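Long-range contacts in UPF0678 fatty acid-binding protein-like protein ERS007657_00996 (Mycobacterium tuberculosis, PDB 6R3W), which binds one heme b in a beta-barrel and probably acts as a peroxynitrite isomerase, converting peroxynitrite to nitrate: residues A[17-23]-A[34-40]; A[86-90]-A[116-122]; A[91-95]-A[108-114]. All coordinates share one frame; numbering follows the deposited sequence. Where two conformers were deposited one is given.

Contact 1 (A[17-23]-A[34-40]); sequences GSWAGRG and EYLEEVV. With HEM (protoporphyrin IX containing Fe), chain B.
Segments 17-23 and 34-40 pair as antiparallel strands, their axes 4.5 Å apart at 161°, with hydrogen-bonded pairs at Trp19-Val39, Gly21-Glu37 and Gly23-Tyr35; Trp19 N to Val39 O, for example, measures 2.8 Å.

On the face of Trp19, Glu37 and Tyr35, the absence of a side chain at Gly23 leaves its backbone to serve as a platform for the Tyr35 ring. Gly23 CA stands over the ring face, 4.0 Å from the Tyr35 centroid, which meets the CH-pi criterion. On the opposite ring face sits the heme vinyl carbon CBB, 3.6 Å from Tyr35 CE1. Tyr35 CG is placed between the backbone N and carbonyl carbon (chi1 59°), which brings the ring back over Gly23. Its OH and Glu37 OE1 both hydrogen-bond to Tyr141 OH, which should hold the far end of the ring in place.

The other face carries Arg22, Leu36 and Ala20. Arg22, fully extended, brings NH2 to Glu34 OE1 at 2.8 Å in a salt bridge, with guanidinium and carboxylate planes 80° apart in the Glu34 conformer described. In that conformer a water joins Arg22 NE, Gly23 O and the same Glu34 oxygen, and Leu36 CD2 lies 3.9 Å from Arg22 CB.

Residues 17-23 form the predicted GXWXGXG motif, and the hairpin is the first of the nitrobindin barrel, with Tyr35 lining the heme pocket.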
loop_
_atom_site.group_PDB
_atom_site.type_symbol
_atom_site.label_atom_id
_atom_site.label_comp_id
_atom_site.label_asym_id
_atom_site.label_seq_id
_atom_site.Cartn_x
_atom_site.Cartn_y
_atom_site.Cartn_z
ATOM N N GLY A 17 -13.654 -3.963 -0.298
ATOM C CA GLY A 17 -14.151 -4.118 1.063
ATOM C C GLY A 17 -13.182 -3.590 2.104
ATOM O O GLY A 17 -12.300 -2.752 1.774
ATOM N N SER A 18 -13.416 -3.995 3.341
ATOM C CA SER A 18 -12.733 -3.480 4.532
ATOM C C SER A 18 -11.814 -4.561 5.069
ATOM O O SER A 18 -12.199 -5.739 5.067
ATOM C CB SER A 18 -13.724 -3.049 5.568
ATOM O OG SER A 18 -14.417 -1.882 5.140
ATOM N N TRP A 19 -10.629 -4.154 5.478
ATOM C CA TRP A 19 -9.552 -5.040 5.936
ATOM C C TRP A 19 -9.012 -4.502 7.257
ATOM O O TRP A 19 -8.845 -3.286 7.360
ATOM C CB TRP A 19 -8.449 -5.116 4.876
ATOM C CG TRP A 19 -8.915 -5.634 3.549
ATOM C CD1 TRP A 19 -9.465 -4.916 2.526
ATOM C CD2 TRP A 19 -8.798 -6.979 3.072
ATOM N NE1 TRP A 19 -9.732 -5.729 1.461
ATOM C CE2 TRP A 19 -9.345 -7.011 1.769
ATOM C CE3 TRP A 19 -8.340 -8.165 3.638
ATOM C CZ2 TRP A 19 -9.370 -8.180 1.005
ATOM C CZ3 TRP A 19 -8.364 -9.316 2.885
ATOM C CH2 TRP A 19 -8.921 -9.336 1.609
ATOM N N ALA A 20 -8.728 -5.381 8.212
ATOM C CA ALA A 20 -8.160 -4.937 9.496
ATOM C C ALA A 20 -7.125 -5.949 9.952
ATOM O O ALA A 20 -7.344 -7.148 9.787
ATOM C CB ALA A 20 -9.244 -4.759 10.540
ATOM N N GLY A 21 -6.059 -5.471 10.563
ATOM C CA GLY A 21 -5.060 -6.354 11.145
ATOM C C GLY A 21 -3.947 -5.584 11.788
ATOM O O GLY A 21 -4.208 -4.546 12.431
ATOM N N ARG A 22 -2.746 -6.121 11.688
ATOM C CA ARG A 22 -1.622 -5.708 12.530
ATOM C C ARG A 22 -0.339 -5.932 11.763
ATOM O O ARG A 22 -0.243 -6.912 10.984
ATOM C CB ARG A 22 -1.697 -6.464 13.852
ATOM C CG ARG A 22 -0.531 -6.235 14.805
ATOM C CD ARG A 22 -0.808 -6.838 16.185
ATOM N NE ARG A 22 0.396 -6.861 17.003
ATOM C CZ ARG A 22 0.430 -7.325 18.255
ATOM N NH1 ARG A 22 -0.692 -7.681 18.836
ATOM N NH2 ARG A 22 1.574 -7.416 18.910
ATOM N N GLY A 23 0.640 -5.076 12.010
ATOM C CA GLY A 23 1.957 -5.250 11.412
ATOM C C GLY A 23 3.048 -4.689 12.273
ATOM O O GLY A 23 2.831 -4.435 13.485
ATOM N N GLU A 34 5.331 -1.485 16.293
ATOM C CA GLU A 34 4.210 -2.246 15.707
ATOM C C GLU A 34 2.967 -1.363 15.625
ATOM O O GLU A 34 2.932 -0.305 16.266
ATOM C CB GLU A 34 3.989 -3.553 16.477
ATOM C CG GLU A 34 3.786 -3.388 17.973
ATOM C CD GLU A 34 3.694 -4.714 18.701
ATOM O OE1 GLU A 34 3.590 -5.763 18.009
ATOM O OE2 GLU A 34 3.591 -4.695 19.928
ATOM N N TYR A 35 1.974 -1.829 14.894
ATOM C CA TYR A 35 0.796 -1.003 14.578
ATOM C C TYR A 35 -0.397 -1.893 14.273
ATOM O O TYR A 35 -0.225 -3.030 13.784
ATOM C CB TYR A 35 1.099 -0.047 13.413
ATOM C CG TYR A 35 1.520 -0.710 12.128
ATOM C CD1 TYR A 35 0.603 -0.997 11.137
ATOM C CD2 TYR A 35 2.859 -0.938 11.853
ATOM C CE1 TYR A 35 1.001 -1.538 9.922
ATOM C CE2 TYR A 35 3.273 -1.503 10.653
ATOM C CZ TYR A 35 2.343 -1.784 9.672
ATOM O OH TYR A 35 2.763 -2.292 8.462
ATOM N N LEU A 36 -1.583 -1.314 14.471
ATOM C CA LEU A 36 -2.861 -1.822 13.950
ATOM C C LEU A 36 -3.200 -1.050 12.681
ATOM O O LEU A 36 -2.814 0.129 12.581
ATOM C CB LEU A 36 -3.954 -1.651 15.006
ATOM C CG LEU A 36 -3.677 -2.323 16.340
ATOM C CD1 LEU A 36 -4.834 -2.096 17.305
ATOM C CD2 LEU A 36 -3.411 -3.799 16.158
ATOM N N GLU A 37 -3.871 -1.702 11.744
ATOM C CA GLU A 37 -4.120 -1.134 10.414
ATOM C C GLU A 37 -5.548 -1.435 9.999
ATOM O O GLU A 37 -5.973 -2.598 10.124
ATOM C CB GLU A 37 -3.126 -1.691 9.412
ATOM C CG GLU A 37 -3.351 -1.222 7.991
ATOM C CD GLU A 37 -2.199 -1.514 7.059
ATOM O OE1 GLU A 37 -1.219 -2.142 7.507
ATOM O OE2 GLU A 37 -2.295 -1.132 5.874
ATOM N N GLU A 38 -6.210 -0.429 9.424
ATOM C CA GLU A 38 -7.520 -0.549 8.773
ATOM C C GLU A 38 -7.381 -0.014 7.349
ATOM O O GLU A 38 -6.897 1.127 7.183
ATOM C CB GLU A 38 -8.583 0.245 9.536
ATOM C CG GLU A 38 -8.775 -0.191 10.972
ATOM C CD GLU A 38 -9.976 -1.092 11.188
ATOM O OE1 GLU A 38 -10.751 -1.282 10.225
ATOM O OE2 GLU A 38 -10.107 -1.647 12.303
ATOM N N VAL A 39 -7.857 -0.786 6.376
ATOM C CA VAL A 39 -7.819 -0.426 4.944
ATOM C C VAL A 39 -9.217 -0.571 4.351
ATOM O O VAL A 39 -9.940 -1.512 4.717
ATOM C CB VAL A 39 -6.806 -1.309 4.219
ATOM C CG1 VAL A 39 -7.097 -1.405 2.740
ATOM C CG2 VAL A 39 -5.386 -0.844 4.502
ATOM N N VAL A 40 -9.569 0.335 3.466
ATOM C CA VAL A 40 -10.797 0.181 2.650
ATOM C C VAL A 40 -10.430 0.330 1.186
ATOM O O VAL A 40 -9.809 1.338 0.821
ATOM C CB VAL A 40 -11.894 1.181 3.050
ATOM C CG1 VAL A 40 -13.120 0.997 2.182
ATOM C CG2 VAL A 40 -12.262 1.078 4.515
HETATM C CHA HEM B . 9.755 6.472 10.561
HETATM C CHB HEM B . 5.619 4.140 11.284
HETATM C CHC HEM B . 4.733 4.140 6.493
HETATM C CHD HEM B . 8.667 6.922 5.845
HETATM C C1A HEM B . 8.696 5.838 11.158
HETATM C C2A HEM B . 8.529 5.707 12.579
HETATM C C3A HEM B . 7.360 5.058 12.771
HETATM C C4A HEM B . 6.815 4.774 11.491
HETATM C CMA HEM B . 6.721 4.731 14.091
HETATM C CAA HEM B . 9.477 6.212 13.640
HETATM C CBA HEM B . 8.878 7.398 14.387
HETATM C CGA HEM B . 8.647 8.537 13.452
HETATM O O1A HEM B . 7.494 8.998 13.320
HETATM O O2A HEM B . 9.608 9.051 12.846
HETATM C C1B HEM B . 5.046 3.889 10.023
HETATM C C2B HEM B . 3.795 3.224 9.842
HETATM C C3B HEM B . 3.550 3.177 8.481
HETATM C C4B HEM B . 4.665 3.899 7.851
HETATM C CMB HEM B . 2.912 2.676 10.939
HETATM C CAB HEM B . 2.443 2.546 7.727
HETATM C CBB HEM B . 1.835 1.462 8.165
HETATM C C1C HEM B . 5.712 4.943 5.902
HETATM C C2C HEM B . 5.767 5.286 4.534
HETATM C C3C HEM B . 6.836 6.128 4.371
HETATM C C4C HEM B . 7.507 6.214 5.642
HETATM C CMC HEM B . 4.805 4.796 3.501
HETATM C CAC HEM B . 7.259 6.880 3.169
HETATM C CBC HEM B . 6.381 7.516 2.385
HETATM C C1D HEM B . 9.315 6.969 7.073
HETATM C C2D HEM B . 10.567 7.708 7.288
HETATM C C3D HEM B . 10.860 7.593 8.585
HETATM C C4D HEM B . 9.802 6.757 9.189
HETATM C CMD HEM B . 11.319 8.510 6.262
HETATM C CAD HEM B . 11.794 8.508 9.326
HETATM C CBD HEM B . 13.111 7.898 9.474
HETATM C CGD HEM B . 14.057 8.879 10.173
HETATM O O1D HEM B . 13.748 9.951 10.795
HETATM O O2D HEM B . 15.171 8.596 10.097
HETATM N NA HEM B . 7.605 5.270 10.518
HETATM N NB HEM B . 5.518 4.276 8.822
HETATM N NC HEM B . 6.791 5.477 6.555
HETATM N ND HEM B . 8.876 6.417 8.251
HETATM FE FE HEM B . 7.280 5.317 8.533
HETATM O O HOH W 1 -11.410 -1.276 7.629
HETATM O O HOH W 2 2.895 -6.504 15.443
HETATM O O HOH W 3 6.145 7.117 8.825
#

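Contact 2 (A[86-90]-A[116-122]); sequences PSGIT and IGLAPTA
Three backbone hydrogen bonds join Gly88 and Thr90 to Gly117 and Ala119. Ala119 N gives a 2.8 Å bond to Gly88 O. Thr90 and Gly117 then form an antiparallel hydrogen-bonded pair: Thr90 N reaches Gly117 O at 2.9 Å, and Gly117 N returns the bond to Thr90 O. Weaker CA-H...O contacts lie beside these bonds, from Ile89 CA to Gly117 O (3.2 Å) and from Ile116 CA to Thr90 O. Gly117 O therefore receives both an N-H and a CA-H from consecutive residues of the facing strand.

Apolar packing centres on Ile89, the buried member of the group. Its CG1 branch, beside the backbone N (chi1 -61°), meets two methyls, Leu118 CD2 and Ala122 CB, each 3.9 Å from Ile89 CG1. Ile89 and Leu118 run side by side in the same direction in their non-hydrogen-bonded pair. The CG2 branch turns the other way, passing 3.5 Å from Gly117 O and, in the Ile116 conformer described, approaching the CG2 methyl of that residue. Val125 of strand 125-135 touches both Ile89 and Ile116.

Turn geometry shapes the two ends. Residues 119-122 make a type I turn closed by Ala122 N to Ala119 O, which folds Ala122 CB back to 3.4 Å from Gly88 O. Opposite them, Gly88, with positive phi (88°), and Ile89 form a G1 beta bulge facing His85.

The chemistry is thus that of a surface strand end: the three clear hydrogen bonds across the contact are between main chains, while Ile89, whose side chain comes to about 4 Å from the heme at the nearest atoms, places the small apolar cluster beside that group.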
loop_
_atom_site.group_PDB
_atom_site.type_symbol
_atom_site.label_atom_id
_atom_site.label_comp_id
_atom_site.label_asym_id
_atom_site.label_seq_id
_atom_site.Cartn_x
_atom_site.Cartn_y
_atom_site.Cartn_z
ATOM N N PRO A 86 0.425 12.029 4.954
ATOM C CA PRO A 86 0.290 13.210 5.794
ATOM C C PRO A 86 1.636 13.741 6.294
ATOM O O PRO A 86 1.660 14.819 6.872
ATOM C CB PRO A 86 -0.569 12.704 6.968
ATOM C CG PRO A 86 -0.223 11.232 7.052
ATOM C CD PRO A 86 -0.092 10.807 5.602
ATOM N N SER A 87 2.704 12.985 6.019
ATOM C CA SER A 87 4.117 13.341 6.292
ATOM C C SER A 87 4.653 14.326 5.239
ATOM O O SER A 87 5.858 14.634 5.281
ATOM C CB SER A 87 4.936 12.091 6.320
ATOM O OG SER A 87 4.711 11.371 5.127
ATOM N N GLY A 88 3.839 14.730 4.258
ATOM C CA GLY A 88 4.315 15.679 3.232
ATOM C C GLY A 88 4.973 14.999 2.045
ATOM O O GLY A 88 5.839 15.643 1.389
ATOM N N ILE A 89 4.514 13.803 1.714
ATOM C CA ILE A 89 5.140 12.989 0.660
ATOM C C ILE A 89 4.036 12.493 -0.265
ATOM O O ILE A 89 2.969 12.045 0.226
ATOM C CB ILE A 89 5.951 11.839 1.288
ATOM C CG1 ILE A 89 7.071 12.406 2.170
ATOM C CG2 ILE A 89 6.491 10.944 0.199
ATOM C CD1 ILE A 89 7.875 11.382 2.894
ATOM N N THR A 90 4.282 12.528 -1.568
ATOM C CA THR A 90 3.444 11.833 -2.557
ATOM C C THR A 90 4.224 10.674 -3.157
ATOM O O THR A 90 5.481 10.701 -3.171
ATOM C CB THR A 90 2.975 12.778 -3.662
ATOM O OG1 THR A 90 4.159 13.292 -4.303
ATOM C CG2 THR A 90 2.093 13.889 -3.136
ATOM N N ILE A 116 8.316 9.995 -6.517
ATOM C CA ILE A 116 8.125 10.514 -5.148
ATOM C C ILE A 116 8.162 12.032 -5.202
ATOM O O ILE A 116 9.050 12.588 -5.893
ATOM C CB ILE A 116 9.194 9.926 -4.223
ATOM C CG1 ILE A 116 8.902 8.442 -3.975
ATOM C CG2 ILE A 116 9.295 10.725 -2.931
ATOM C CD1 ILE A 116 9.968 7.715 -3.240
ATOM N N GLY A 117 7.264 12.662 -4.487
ATOM C CA GLY A 117 7.336 14.099 -4.250
ATOM C C GLY A 117 7.548 14.388 -2.789
ATOM O O GLY A 117 6.932 13.720 -1.939
ATOM N N LEU A 118 8.409 15.345 -2.489
ATOM C CA LEU A 118 8.732 15.729 -1.113
ATOM C C LEU A 118 8.360 17.192 -0.901
ATOM O O LEU A 118 8.914 18.068 -1.604
ATOM C CB LEU A 118 10.217 15.514 -0.867
ATOM C CG LEU A 118 10.763 14.119 -1.116
ATOM C CD1 LEU A 118 12.262 14.116 -0.902
ATOM C CD2 LEU A 118 10.091 13.093 -0.218
ATOM N N ALA A 119 7.551 17.464 0.105
ATOM C CA ALA A 119 7.289 18.850 0.501
ATOM C C ALA A 119 8.577 19.433 1.075
ATOM O O ALA A 119 9.488 18.685 1.464
ATOM C CB ALA A 119 6.177 18.912 1.514
ATOM N N PRO A 120 8.686 20.771 1.215
ATOM C CA PRO A 120 9.924 21.369 1.716
ATOM C C PRO A 120 10.332 20.844 3.092
ATOM O O PRO A 120 11.525 20.757 3.355
ATOM C CB PRO A 120 9.588 22.876 1.723
ATOM C CG PRO A 120 8.620 23.033 0.588
ATOM C CD PRO A 120 7.759 21.797 0.691
ATOM N N THR A 121 9.359 20.451 3.907
ATOM C CA THR A 121 9.599 20.036 5.310
ATOM C C THR A 121 9.578 18.511 5.455
ATOM O O THR A 121 9.694 18.041 6.597
ATOM C CB THR A 121 8.608 20.708 6.270
ATOM O OG1 THR A 121 7.273 20.341 5.940
ATOM C CG2 THR A 121 8.745 22.216 6.280
ATOM N N ALA A 122 9.483 17.751 4.357
ATOM C CA ALA A 122 9.394 16.276 4.438
ATOM C C ALA A 122 10.782 15.664 4.680
ATOM O O ALA A 122 11.828 16.244 4.259
ATOM C CB ALA A 122 8.775 15.729 3.187
#

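Contact 3 (A[91-95]-A[108-114]); sequences EIEVG and LSTRADG
Glu93 reaches across the start of segment 108-114 with its whole side chain. Its CB rests 3.7 Å from Leu108 CB. One bond further, CG, set beside the backbone N (chi1 -62°), packs against the Thr110 methyl, with Glu93 CG and Thr110 CG2 3.8 Å apart. CD lies over the Ser109 backbone, 4.1 Å from Ser109 CA. At the tip, OE1 stands 3.0 Å from Leu108 O, a pair of acceptors with no bond between them, while OE2 forms a salt bridge with the NE of Arg130. Glu91, whose CG touches the same Thr110 methyl, salt-bridges NH2 of that arginine and also hydrogen-bonds His85.

Between the backbones, Val94 and Ser109 make a hydrogen-bonded antiparallel pair in the hairpin of strands 89-100 and 103-118. The 110-114 loop interrupts the second strand, beginning with a type I turn; Ser109 OG accepts from Arg111 N (2.8 Å) in an ST turn and is also hydrogen-bonded to Asp129 OD1. The loop returns over Val94, putting Ala112 O 3.2 Å from Val94 CB.

The two buried carboxylates share the guanidinium of Arg130, which bridges them. Their crowding makes the exact oxygen positions doubtful, and one could perhaps hold or share a proton. The stems of both pack on the Thr110 methyl, and that of Glu93 on Leu108 as well.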
loop_
_atom_site.group_PDB
_atom_site.type_symbol
_atom_site.label_atom_id
_atom_site.label_comp_id
_atom_site.label_asym_id
_atom_site.label_seq_id
_atom_site.Cartn_x
_atom_site.Cartn_y
_atom_site.Cartn_z
ATOM N N GLU A 91 3.507 9.701 -3.686
ATOM C CA GLU A 91 4.084 8.410 -4.141
ATOM C C GLU A 91 3.288 7.973 -5.378
ATOM O O GLU A 91 2.052 7.902 -5.301
ATOM C CB GLU A 91 4.024 7.394 -2.950
ATOM C CG GLU A 91 4.343 5.951 -3.272
ATOM C CD GLU A 91 4.163 5.016 -2.103
ATOM O OE1 GLU A 91 3.606 5.441 -1.048
ATOM O OE2 GLU A 91 4.470 3.795 -2.266
ATOM N N ILE A 92 3.974 7.586 -6.452
ATOM C CA ILE A 92 3.387 6.778 -7.534
ATOM C C ILE A 92 4.213 5.520 -7.674
ATOM O O ILE A 92 5.427 5.617 -7.966
ATOM C CB ILE A 92 3.288 7.534 -8.852
ATOM C CG1 ILE A 92 2.505 8.834 -8.692
ATOM C CG2 ILE A 92 2.673 6.617 -9.898
ATOM C CD1 ILE A 92 2.393 9.657 -9.973
ATOM N N GLU A 93 3.605 4.371 -7.400
ATOM C CA GLU A 93 4.284 3.093 -7.634
ATOM C C GLU A 93 3.665 2.441 -8.850
ATOM O O GLU A 93 2.435 2.529 -9.040
ATOM C CB GLU A 93 4.127 2.161 -6.449
ATOM C CG GLU A 93 4.742 2.677 -5.179
ATOM C CD GLU A 93 5.178 1.598 -4.213
ATOM O OE1 GLU A 93 5.398 0.434 -4.676
ATOM O OE2 GLU A 93 5.476 1.972 -3.049
ATOM N N VAL A 94 4.484 1.850 -9.689
ATOM C CA VAL A 94 4.027 1.204 -10.930
ATOM C C VAL A 94 4.395 -0.266 -10.844
ATOM O O VAL A 94 5.464 -0.596 -10.325
ATOM C CB VAL A 94 4.628 1.907 -12.149
ATOM C CG1 VAL A 94 4.136 1.292 -13.441
ATOM C CG2 VAL A 94 4.347 3.398 -12.126
ATOM N N GLY A 95 3.565 -1.130 -11.398
ATOM C CA GLY A 95 3.941 -2.545 -11.462
ATOM C C GLY A 95 2.889 -3.399 -12.091
ATOM O O GLY A 95 2.176 -2.943 -13.016
ATOM N N LEU A 108 4.835 -3.681 -6.991
ATOM C CA LEU A 108 4.880 -2.271 -7.430
ATOM C C LEU A 108 6.149 -1.613 -6.915
ATOM O O LEU A 108 6.683 -2.048 -5.893
ATOM C CB LEU A 108 3.677 -1.498 -6.907
ATOM C CG LEU A 108 2.308 -2.065 -7.218
ATOM C CD1 LEU A 108 1.811 -2.888 -6.064
ATOM C CD2 LEU A 108 1.356 -0.936 -7.561
ATOM N N SER A 109 6.554 -0.542 -7.563
ATOM C CA SER A 109 7.708 0.235 -7.100
ATOM C C SER A 109 7.664 1.646 -7.680
ATOM O O SER A 109 7.311 1.805 -8.868
ATOM C CB SER A 109 9.001 -0.449 -7.500
ATOM O OG SER A 109 10.137 0.308 -7.113
ATOM N N THR A 110 8.128 2.622 -6.910
ATOM C CA THR A 110 8.421 3.961 -7.471
ATOM C C THR A 110 9.533 3.857 -8.513
ATOM O O THR A 110 9.675 4.793 -9.297
ATOM C CB THR A 110 8.802 4.960 -6.369
ATOM O OG1 THR A 110 9.989 4.516 -5.706
ATOM C CG2 THR A 110 7.688 5.134 -5.354
ATOM N N ARG A 111 10.361 2.824 -8.428
ATOM C CA ARG A 111 11.578 2.667 -9.256
ATOM C C ARG A 111 11.223 2.192 -10.671
ATOM O O ARG A 111 12.119 2.176 -11.522
ATOM C CB ARG A 111 12.559 1.712 -8.573
ATOM C CG ARG A 111 12.933 2.158 -7.157
ATOM C CD ARG A 111 13.971 1.281 -6.489
ATOM N NE ARG A 111 13.517 -0.089 -6.329
ATOM C CZ ARG A 111 14.039 -1.134 -6.927
ATOM N NH1 ARG A 111 15.028 -1.000 -7.787
ATOM N NH2 ARG A 111 13.576 -2.338 -6.655
ATOM N N ALA A 112 9.978 1.773 -10.904
ATOM C CA ALA A 112 9.517 1.274 -12.221
ATOM C C ALA A 112 8.751 2.379 -12.959
ATOM O O ALA A 112 7.583 2.176 -13.322
ATOM C CB ALA A 112 8.684 0.022 -12.043
ATOM N N ASP A 113 9.387 3.543 -13.126
ATOM C CA ASP A 113 8.791 4.729 -13.792
ATOM C C ASP A 113 7.685 5.321 -12.921
ATOM O O ASP A 113 6.785 5.974 -13.466
ATOM C CB ASP A 113 8.289 4.384 -15.189
ATOM C CG ASP A 113 8.278 5.561 -16.158
ATOM O OD1 ASP A 113 8.931 6.599 -15.869
ATOM O OD2 ASP A 113 7.672 5.401 -17.214
ATOM N N GLY A 114 7.818 5.186 -11.610
ATOM C CA GLY A 114 6.987 5.900 -10.646
ATOM C C GLY A 114 7.659 7.177 -10.184
ATOM O O GLY A 114 8.462 7.724 -10.927
#

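Overall arrangement
Contacts 2 and 3 share one hairpin, strands 89-100 and 103-118, and meet through Ile116 CG1 and Thr110 CG2 at 3.8 Å in the Ile116 conformer described; contact 3 falls within the chain interval spanned by contact 2. Contact 1 belongs to the hairpin of strands 17-25 and 33-42, across the chain's centre from contact 3, with centres 23 Å apart. The centre of contact 2, a surface contact, lies about 17 Å from the chain's centre; those of contacts 1 and 3, partly buried, lie about 11 and 12 Å from it. Their chemistry follows: a solvent-side salt bridge and a heme-facing aromatic in contact 1, small apolar packing in contact 2, and inward-held carboxylates in contact 3.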